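Local coordinates for uncharacterized protein (Legionella pneumophila subsp. pneumophila str. Philadelphia 1, PDB 4RD8), which is of unknown function but belongs to the DUF5636 family and is a single-chain protein of helices and loops, without strands, at residues A[86-91]-A[156-161]; A[96-101]-A[117-122]; A[129-134]-A[193-198]. The protein carries 3 engineered substitutions. One frame throughout, in Å; residues are numbered along the deposited sequence.

Interaction 1. Residues A[86-91]-A[156-161]; sequences AGFREG and EICDRI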
loop_
_atom_site.group_PDB
_atom_site.type_symbol
_atom_site.label_atom_id
_atom_site.label_comp_id
_atom_site.label_asym_id
_atom_site.label_seq_id
_atom_site.Cartn_x
_atom_site.Cartn_y
_atom_site.Cartn_z
ATOM N N ALA A 86 -10.139 6.159 2.774
ATOM C CA ALA A 86 -10.428 4.730 2.698
ATOM C C ALA A 86 -10.702 4.099 4.061
ATOM O O ALA A 86 -10.831 2.874 4.167
ATOM C CB ALA A 86 -9.291 3.984 2.004
ATOM N N GLY A 87 -10.763 4.919 5.109
ATOM C CA GLY A 87 -11.096 4.402 6.428
ATOM C C GLY A 87 -9.921 4.052 7.316
ATOM O O GLY A 87 -10.105 3.517 8.409
ATOM N N PHE A 88 -8.705 4.353 6.873
ATOM C CA PHE A 88 -7.546 4.142 7.733
ATOM C C PHE A 88 -7.530 5.160 8.880
ATOM O O PHE A 88 -8.143 6.231 8.791
ATOM C CB PHE A 88 -6.243 4.253 6.936
ATOM C CG PHE A 88 -5.992 3.089 6.014
ATOM C CD1 PHE A 88 -6.711 2.952 4.832
ATOM C CD2 PHE A 88 -5.040 2.137 6.328
ATOM C CE1 PHE A 88 -6.475 1.875 3.984
ATOM C CE2 PHE A 88 -4.796 1.062 5.488
ATOM C CZ PHE A 88 -5.522 0.938 4.304
ATOM N N ARG A 89 -6.827 4.824 9.960
ATOM C CA ARG A 89 -6.616 5.795 11.027
ATOM C C ARG A 89 -5.857 6.980 10.454
ATOM O O ARG A 89 -5.005 6.806 9.576
ATOM C CB ARG A 89 -5.789 5.185 12.155
ATOM C CG ARG A 89 -6.402 3.936 12.755
ATOM C CD ARG A 89 -7.320 4.248 13.930
ATOM N NE ARG A 89 -7.843 3.002 14.497
ATOM C CZ ARG A 89 -8.411 2.886 15.690
ATOM N NH1 ARG A 89 -8.529 3.936 16.500
ATOM N NH2 ARG A 89 -8.854 1.695 16.077
ATOM N N GLU A 90 -6.148 8.167 10.964
ATOM C CA GLU A 90 -5.453 9.368 10.519
ATOM C C GLU A 90 -4.114 9.511 11.233
ATOM O O GLU A 90 -4.045 9.795 12.433
ATOM C CB GLU A 90 -6.300 10.614 10.746
ATOM C CG GLU A 90 -5.690 11.881 10.163
ATOM C CD GLU A 90 -6.716 12.972 9.978
ATOM O OE1 GLU A 90 -7.606 13.103 10.847
ATOM O OE2 GLU A 90 -6.643 13.692 8.958
ATOM N N GLY A 91 -3.039 9.302 10.490
ATOM C CA GLY A 91 -1.712 9.360 11.071
ATOM C C GLY A 91 -0.997 8.034 10.910
ATOM O O GLY A 91 -1.387 7.045 11.524
ATOM N N GLU A 156 -14.850 2.076 3.109
ATOM C CA GLU A 156 -14.875 0.762 3.770
ATOM C C GLU A 156 -13.728 -0.156 3.361
ATOM O O GLU A 156 -13.690 -1.313 3.763
ATOM C CB GLU A 156 -16.234 0.067 3.567
ATOM C CG GLU A 156 -17.383 0.859 4.194
ATOM C CD GLU A 156 -18.740 0.196 4.039
ATOM O OE1 GLU A 156 -18.821 -0.897 3.437
ATOM O OE2 GLU A 156 -19.740 0.773 4.519
ATOM N N ILE A 157 -12.793 0.367 2.576
ATOM C CA ILE A 157 -11.655 -0.432 2.122
ATOM C C ILE A 157 -10.831 -0.912 3.318
ATOM O O ILE A 157 -10.416 -2.073 3.373
ATOM C CB ILE A 157 -10.768 0.370 1.143
ATOM C CG1 ILE A 157 -11.446 0.449 -0.227
ATOM C CG2 ILE A 157 -9.400 -0.288 0.977
ATOM C CD1 ILE A 157 -10.787 1.450 -1.172
ATOM N N CYS A 158 -10.612 -0.036 4.291
ATOM C CA CYS A 158 -9.802 -0.415 5.459
ATOM C C CYS A 158 -10.482 -1.541 6.252
ATOM O O CYS A 158 -9.885 -2.588 6.510
ATOM C CB CYS A 158 -9.552 0.788 6.361
ATOM S SG CYS A 158 -8.349 0.431 7.666
ATOM N N ASP A 159 -11.747 -1.337 6.616
ATOM C CA ASP A 159 -12.462 -2.348 7.388
ATOM C C ASP A 159 -12.653 -3.673 6.641
ATOM O O ASP A 159 -12.519 -4.745 7.231
ATOM C CB ASP A 159 -13.835 -1.831 7.832
ATOM C CG ASP A 159 -13.744 -0.743 8.890
ATOM O OD1 ASP A 159 -12.642 -0.490 9.412
ATOM O OD2 ASP A 159 -14.790 -0.147 9.210
ATOM N N ARG A 160 -12.990 -3.601 5.357
ATOM C CA ARG A 160 -13.338 -4.813 4.607
ATOM C C ARG A 160 -12.136 -5.616 4.119
ATOM O O ARG A 160 -12.258 -6.805 3.815
ATOM C CB ARG A 160 -14.222 -4.472 3.411
ATOM C CG ARG A 160 -15.623 -4.063 3.788
ATOM C CD ARG A 160 -16.477 -3.938 2.554
ATOM N NE ARG A 160 -17.788 -3.379 2.871
ATOM C CZ ARG A 160 -18.910 -3.690 2.227
ATOM N NH1 ARG A 160 -18.886 -4.568 1.236
ATOM N NH2 ARG A 160 -20.055 -3.122 2.583
ATOM N N ILE A 161 -10.991 -4.955 3.996
ATOM C CA ILE A 161 -9.806 -5.623 3.464
ATOM C C ILE A 161 -8.577 -5.527 4.375
ATOM O O ILE A 161 -8.109 -6.536 4.922
ATOM C CB ILE A 161 -9.447 -5.104 2.048
ATOM C CG1 ILE A 161 -10.686 -5.120 1.127
ATOM C CG2 ILE A 161 -8.361 -5.965 1.446
ATOM C CD1 ILE A 161 -10.513 -4.264 -0.139
HETATM O O HOH W 1 -12.498 2.303 9.198
#
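A Schellman motif ends helix 69-85 here, and the turn it makes, through Ala-86, Gly-87 and Phe-88, packs against the start of helix 157-162. Gly-87 is the C-prime residue, with positive phi (95°). In the motif, Phe-88 N bonds to Leu-83 O and Gly-87 N to Thr-84 O. The backbones come close at this turn: the CA atoms of Gly-87 and Cys-158 are 5.1 Å apart.

One direct hydrogen bond joins the segments. Cys-158 N, in the first turn of its helix, donates to Ala-86 O at 2.9 Å. The end of one helix is thus tied to the beginning of another, and an amide of the first turn gains an acceptor.

Cys-158 carries most of the side-chain contact. Its CB presses on the turn, 3.4 Å from Gly-87 C. Cys-158 SG is anti to the backbone N (chi1 -171°). It sits over the centre of the Phe-88 ring, 3.9 Å above the plane, in a sulfur-aromatic contact. Cys-158 CB lies over the same face, nearer CD1 and CE1, and adds a CH-pi contact. Beside this, Ala-86 CB meets Ile-157 CB. Ile-139 of helix 130-144 touches both Ala-86 and Ile-157, and Tyr-162 meets the Phe-88 ring, so the apolar side of the turn is buried.

The other side is polar. A water donates to Gly-87 O and to Asp-159 OD1, both at 2.8 Å. Asp-159 OD1 also forms a salt bridge with Lys-163 NZ.

Interaction 2. Residues A[96-101]-A[117-122]; sequences IGNKPL and KDSSLR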
loop_
_atom_site.group_PDB
_atom_site.type_symbol
_atom_site.label_atom_id
_atom_site.label_comp_id
_atom_site.label_asym_id
_atom_site.label_seq_id
_atom_site.Cartn_x
_atom_site.Cartn_y
_atom_site.Cartn_z
ATOM N N ILE A 96 9.434 5.061 18.052
ATOM C CA ILE A 96 10.489 6.002 18.346
ATOM C C ILE A 96 11.820 5.299 18.066
ATOM O O ILE A 96 12.067 4.201 18.567
ATOM C CB ILE A 96 10.414 6.488 19.809
ATOM C CG1 ILE A 96 9.064 7.170 20.044
ATOM C CG2 ILE A 96 11.539 7.459 20.113
ATOM C CD1 ILE A 96 8.906 7.742 21.448
ATOM N N GLY A 97 12.668 5.916 17.253
ATOM C CA GLY A 97 13.932 5.294 16.904
ATOM C C GLY A 97 13.844 4.336 15.724
ATOM O O GLY A 97 14.855 3.725 15.356
ATOM N N ASN A 98 12.656 4.205 15.130
ATOM C CA ASN A 98 12.457 3.337 13.960
ATOM C C ASN A 98 12.814 1.873 14.196
ATOM O O ASN A 98 13.269 1.191 13.282
ATOM C CB ASN A 98 13.266 3.839 12.755
ATOM C CG ASN A 98 12.634 5.022 12.088
ATOM O OD1 ASN A 98 11.621 4.892 11.400
ATOM N ND2 ASN A 98 13.231 6.193 12.275
ATOM N N LYS A 99 12.615 1.394 15.420
ATOM C CA LYS A 99 12.836 -0.013 15.733
ATOM C C LYS A 99 11.682 -0.814 15.145
ATOM O O LYS A 99 10.550 -0.334 15.104
ATOM C CB LYS A 99 12.865 -0.229 17.250
ATOM C CG LYS A 99 13.871 0.632 18.013
ATOM C CD LYS A 99 15.227 -0.051 18.130
ATOM C CE LYS A 99 16.004 0.473 19.340
ATOM N NZ LYS A 99 16.984 -0.531 19.888
ATOM N N PRO A 100 11.956 -2.051 14.708
ATOM C CA PRO A 100 10.845 -2.884 14.245
ATOM C C PRO A 100 9.959 -3.275 15.430
ATOM O O PRO A 100 10.446 -3.370 16.572
ATOM C CB PRO A 100 11.547 -4.155 13.718
ATOM C CG PRO A 100 13.025 -3.855 13.720
ATOM C CD PRO A 100 13.237 -2.787 14.739
ATOM N N LEU A 101 8.683 -3.509 15.154
ATOM C CA LEU A 101 7.779 -4.081 16.137
ATOM C C LEU A 101 7.861 -5.590 15.999
ATOM O O LEU A 101 8.177 -6.099 14.921
ATOM C CB LEU A 101 6.342 -3.653 15.830
ATOM C CG LEU A 101 5.980 -2.202 16.128
ATOM C CD1 LEU A 101 4.609 -1.854 15.567
ATOM C CD2 LEU A 101 6.005 -2.018 17.639
ATOM N N LYS A 117 5.058 2.792 8.853
ATOM C CA LYS A 117 6.269 2.785 8.051
ATOM C C LYS A 117 6.655 1.345 7.748
ATOM O O LYS A 117 6.418 0.458 8.572
ATOM C CB LYS A 117 7.399 3.435 8.847
ATOM C CG LYS A 117 7.860 4.768 8.346
ATOM C CD LYS A 117 9.029 5.257 9.191
ATOM C CE LYS A 117 9.523 6.607 8.739
ATOM N NZ LYS A 117 10.770 6.988 9.456
ATOM N N ASP A 118 7.254 1.118 6.576
ATOM C CA ASP A 118 7.685 -0.223 6.169
ATOM C C ASP A 118 8.585 -0.829 7.243
ATOM O O ASP A 118 8.494 -2.018 7.558
ATOM C CB ASP A 118 8.484 -0.174 4.855
ATOM C CG ASP A 118 7.645 0.261 3.649
ATOM O OD1 ASP A 118 6.403 0.349 3.759
ATOM O OD2 ASP A 118 8.249 0.496 2.576
ATOM N N SER A 119 9.453 0.004 7.807
ATOM C CA SER A 119 10.464 -0.462 8.754
ATOM C C SER A 119 9.889 -0.834 10.124
ATOM O O SER A 119 10.591 -1.361 10.982
ATOM C CB SER A 119 11.565 0.593 8.901
ATOM O OG SER A 119 10.994 1.848 9.230
ATOM N N SER A 120 8.613 -0.562 10.343
ATOM C CA SER A 120 7.976 -0.960 11.594
ATOM C C SER A 120 7.768 -2.473 11.623
ATOM O O SER A 120 7.551 -3.058 12.675
ATOM C CB SER A 120 6.652 -0.221 11.777
ATOM O OG SER A 120 6.900 1.169 11.869
ATOM N N LEU A 121 7.847 -3.101 10.456
ATOM C CA LEU A 121 7.814 -4.564 10.373
ATOM C C LEU A 121 9.177 -5.104 9.974
ATOM O O LEU A 121 9.715 -6.012 10.620
ATOM C CB LEU A 121 6.761 -5.020 9.357
ATOM C CG LEU A 121 6.672 -6.526 9.087
ATOM C CD1 LEU A 121 6.349 -7.299 10.361
ATOM C CD2 LEU A 121 5.647 -6.822 7.996
ATOM N N ARG A 122 9.739 -4.539 8.906
ATOM C CA ARG A 122 10.997 -5.020 8.340
ATOM C C ARG A 122 11.801 -3.866 7.745
ATOM O O ARG A 122 11.305 -3.153 6.867
ATOM C CB ARG A 122 10.703 -6.064 7.245
ATOM C CG ARG A 122 11.912 -6.640 6.545
ATOM C CD ARG A 122 11.495 -7.686 5.517
ATOM N NE ARG A 122 11.008 -7.101 4.266
ATOM C CZ ARG A 122 9.732 -7.021 3.917
ATOM N NH1 ARG A 122 8.792 -7.483 4.736
ATOM N NH2 ARG A 122 9.393 -6.473 2.749
HETATM O O HOH W 2 9.073 1.765 13.180
HETATM O O HOH W 3 9.491 -7.338 12.960
#
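Two loops meet at the surface here, one leading into helix 103-111 and the other following it, so the contact closes a loop-helix-loop excursion of the chain. The backbones are nearest where the CA atoms of Pro-100 and Ser-120 come within 4.4 Å.

The central bond is between backbones. Leu-101 N donates to Ser-120 O at 2.8 Å, almost straight at the hydrogen (172°). Leu-101 CB rests on the same oxygen at 3.4 Å, and Pro-100 CA lies against Ser-119 O and Ser-120 O.

At one end Lys-117 reaches Asn-98 with its chain extended beyond CG. Its NZ donates to Asn-98 OD1 at 3.0 Å, in the carbonyl plane and on a lone pair of the amide oxygen. The side chains cross obliquely, and Lys-117 CD lies 3.4 Å from Asn-98 OD1. Gln-94 OE1 is a second, weak acceptor for NZ, and Glu-128 OE2 makes a long, weak ion pair with it.

Asp-118 O accepts from both Leu-121 N and Arg-122 N, and Ser-120 N bonds to Lys-117 O. These bonds fold 117-122 into a compact turn. The Asp-118 carboxylate faces the other way and accepts from Thr-130 N and His-131 N.

Two waters bridge the loops. One donates to Lys-99 O and is hydrogen-bonded to Ser-120 OG at 2.6 Å. Lys-99 O also accepts from Thr-95 OG1. The second water donates to Leu-101 O and Leu-121 O, at 2.7 Å from each.

Interaction 3. Residues A[129-134]-A[193-198]; sequences LTHAIQ and RSPEWL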
loop_
_atom_site.group_PDB
_atom_site.type_symbol
_atom_site.label_atom_id
_atom_site.label_comp_id
_atom_site.label_asym_id
_atom_site.label_seq_id
_atom_site.Cartn_x
_atom_site.Cartn_y
_atom_site.Cartn_z
ATOM N N LEU A 129 7.912 4.188 2.723
ATOM C CA LEU A 129 6.456 4.239 2.737
ATOM C C LEU A 129 5.880 3.422 1.599
ATOM O O LEU A 129 4.822 3.763 1.071
ATOM C CB LEU A 129 5.973 5.686 2.581
ATOM C CG LEU A 129 6.476 6.707 3.602
ATOM C CD1 LEU A 129 5.967 8.094 3.246
ATOM C CD2 LEU A 129 6.041 6.327 4.996
ATOM N N THR A 130 6.572 2.362 1.197
ATOM C CA THR A 130 6.129 1.624 0.015
ATOM C C THR A 130 4.791 0.920 0.249
ATOM O O THR A 130 3.949 0.898 -0.638
ATOM C CB THR A 130 7.192 0.628 -0.497
ATOM O OG1 THR A 130 8.412 1.331 -0.755
ATOM C CG2 THR A 130 6.727 -0.021 -1.797
ATOM N N HIS A 131 4.581 0.346 1.428
ATOM C CA HIS A 131 3.292 -0.289 1.704
ATOM C C HIS A 131 2.175 0.752 1.707
ATOM O O HIS A 131 1.079 0.500 1.201
ATOM C CB HIS A 131 3.314 -1.053 3.034
ATOM C CG HIS A 131 4.142 -2.296 3.008
ATOM N ND1 HIS A 131 4.129 -3.187 1.948
ATOM C CD2 HIS A 131 4.996 -2.818 3.925
ATOM C CE1 HIS A 131 4.945 -4.195 2.217
ATOM N NE2 HIS A 131 5.484 -3.991 3.402
ATOM N N ALA A 132 2.451 1.929 2.267
ATOM C CA ALA A 132 1.478 3.017 2.227
ATOM C C ALA A 132 1.137 3.365 0.788
ATOM O O ALA A 132 -0.029 3.591 0.455
ATOM C CB ALA A 132 2.015 4.247 2.963
ATOM N N ILE A 133 2.157 3.404 -0.066
ATOM C CA ILE A 133 1.947 3.682 -1.486
ATOM C C ILE A 133 1.142 2.581 -2.193
ATOM O O ILE A 133 0.261 2.892 -3.002
ATOM C CB ILE A 133 3.277 3.976 -2.219
ATOM C CG1 ILE A 133 3.861 5.297 -1.709
ATOM C CG2 ILE A 133 3.055 4.067 -3.716
ATOM C CD1 ILE A 133 5.256 5.601 -2.224
ATOM N N GLN A 134 1.424 1.311 -1.893
ATOM C CA GLN A 134 0.619 0.212 -2.444
ATOM C C GLN A 134 -0.854 0.435 -2.157
ATOM O O GLN A 134 -1.693 0.332 -3.056
ATOM C CB GLN A 134 1.049 -1.143 -1.870
ATOM C CG GLN A 134 2.325 -1.684 -2.489
ATOM C CD GLN A 134 2.947 -2.775 -1.637
ATOM O OE1 GLN A 134 2.929 -2.693 -0.405
ATOM N NE2 GLN A 134 3.492 -3.798 -2.283
ATOM N N ARG A 193 3.403 -6.386 -6.264
ATOM C CA ARG A 193 3.166 -7.192 -5.062
ATOM C C ARG A 193 4.406 -7.183 -4.186
ATOM O O ARG A 193 4.330 -7.403 -2.976
ATOM C CB ARG A 193 2.818 -8.634 -5.416
ATOM C CG ARG A 193 1.446 -8.831 -6.026
ATOM C CD ARG A 193 1.299 -10.280 -6.415
ATOM N NE ARG A 193 2.201 -10.620 -7.514
ATOM C CZ ARG A 193 2.400 -11.851 -7.970
ATOM N NH1 ARG A 193 1.773 -12.875 -7.404
ATOM N NH2 ARG A 193 3.232 -12.054 -8.991
ATOM N N SER A 194 5.559 -6.941 -4.805
ATOM C CA SER A 194 6.807 -6.824 -4.058
ATOM C C SER A 194 7.118 -5.359 -3.805
ATOM O O SER A 194 7.249 -4.580 -4.751
ATOM C CB SER A 194 7.962 -7.432 -4.845
ATOM O OG SER A 194 9.212 -7.031 -4.289
ATOM N N PRO A 195 7.243 -4.971 -2.527
ATOM C CA PRO A 195 7.587 -3.569 -2.269
ATOM C C PRO A 195 8.985 -3.206 -2.764
ATOM O O PRO A 195 9.207 -2.047 -3.113
ATOM C CB PRO A 195 7.508 -3.464 -0.736
ATOM C CG PRO A 195 7.760 -4.882 -0.251
ATOM C CD PRO A 195 7.079 -5.749 -1.285
ATOM N N GLU A 196 9.913 -4.163 -2.795
ATOM C CA GLU A 196 11.243 -3.881 -3.321
ATOM C C GLU A 196 11.139 -3.561 -4.801
ATOM O O GLU A 196 11.808 -2.657 -5.308
ATOM C CB GLU A 196 12.193 -5.068 -3.125
ATOM C CG GLU A 196 12.268 -5.587 -1.701
ATOM C CD GLU A 196 12.448 -4.482 -0.684
ATOM O OE1 GLU A 196 13.571 -3.956 -0.575
ATOM O OE2 GLU A 196 11.464 -4.131 0.002
ATOM N N TRP A 197 10.308 -4.315 -5.502
ATOM C CA TRP A 197 10.163 -4.089 -6.932
ATOM C C TRP A 197 9.477 -2.751 -7.184
ATOM O O TRP A 197 9.900 -1.995 -8.056
ATOM C CB TRP A 197 9.398 -5.234 -7.606
ATOM C CG TRP A 197 9.345 -5.085 -9.108
ATOM C CD1 TRP A 197 10.199 -5.636 -10.022
ATOM C CD2 TRP A 197 8.395 -4.311 -9.861
ATOM N NE1 TRP A 197 9.832 -5.257 -11.296
ATOM C CE2 TRP A 197 8.728 -4.451 -11.221
ATOM C CE3 TRP A 197 7.294 -3.522 -9.508
ATOM C CZ2 TRP A 197 7.996 -3.823 -12.236
ATOM C CZ3 TRP A 197 6.567 -2.905 -10.516
ATOM C CH2 TRP A 197 6.924 -3.059 -11.863
ATOM N N LEU A 198 8.426 -2.453 -6.418
ATOM C CA LEU A 198 7.701 -1.197 -6.621
ATOM C C LEU A 198 8.566 0.013 -6.304
ATOM O O LEU A 198 8.546 0.999 -7.032
ATOM C CB LEU A 198 6.398 -1.158 -5.819
ATOM C CG LEU A 198 5.593 0.146 -5.875
ATOM C CD1 LEU A 198 5.160 0.476 -7.294
ATOM C CD2 LEU A 198 4.377 0.050 -4.960
HETATM O O HOH W 4 10.879 -1.019 -0.434
#
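This is a buried helix-to-helix contact near the centre of the helical fold, where the first turns of helices 130-144 and 195-204 pack together. The direct contacts across it are van der Waals.

Pro-195, in the first turn of its helix, fits between Thr-130 and His-131. Thr-130 CG2, anti to the backbone N, touches Pro-195 CB at 3.7 Å and also lies against Pro-195 O. His-131 brings CE1 obliquely to Pro-195 CG at 3.8 Å.

One turn further on, Leu-198 and Gln-134 slide past each other in opposite directions. Leu-198 CD2 packs on Gln-134 CG at 3.7 Å and on Thr-130 CG2, while Ile-133 CG2 stays at its margin.

The polar ends of His-131 and Gln-134 meet. His-131 ND1 donates to Gln-134 OE1 at 2.7 Å, with the acceptor in the ring plane. This bond fixes the rotation of both groups and marks ND1 as protonated. Gln-134 NE2 donates to Ser-192 O and Ile-184 O. Trp-180 meets the His-131 ring edge-to-face. Ser-194 is the N-cap of helix 195-204: its OG accepts from Trp-197 N at 3.2 Å.

Overall arrangement
Interactions 2 and 3 adjoin, with centres 15 Å apart. The Asp-118 carboxylate joins them at the start of helix 130-144. Arg-122 also packs on Pro-195. Interaction 1 lies farther off, its centre 21 Å from interaction 2 and 18 Å from interaction 3, and touches neither. Along the chain, both segments of interaction 2 fall between those of interaction 1. Interactions 1 and 3 alternate, in the order 86-91, 129-134, 156-161, 193-198. Helix 130-144 serves both, directly in interaction 3 and through Ile-139 beside interaction 1. Each of these two contacts joins helices that are not neighbours in the chain: the end of 69-85 with 157-162, and 130-144 with 195-204.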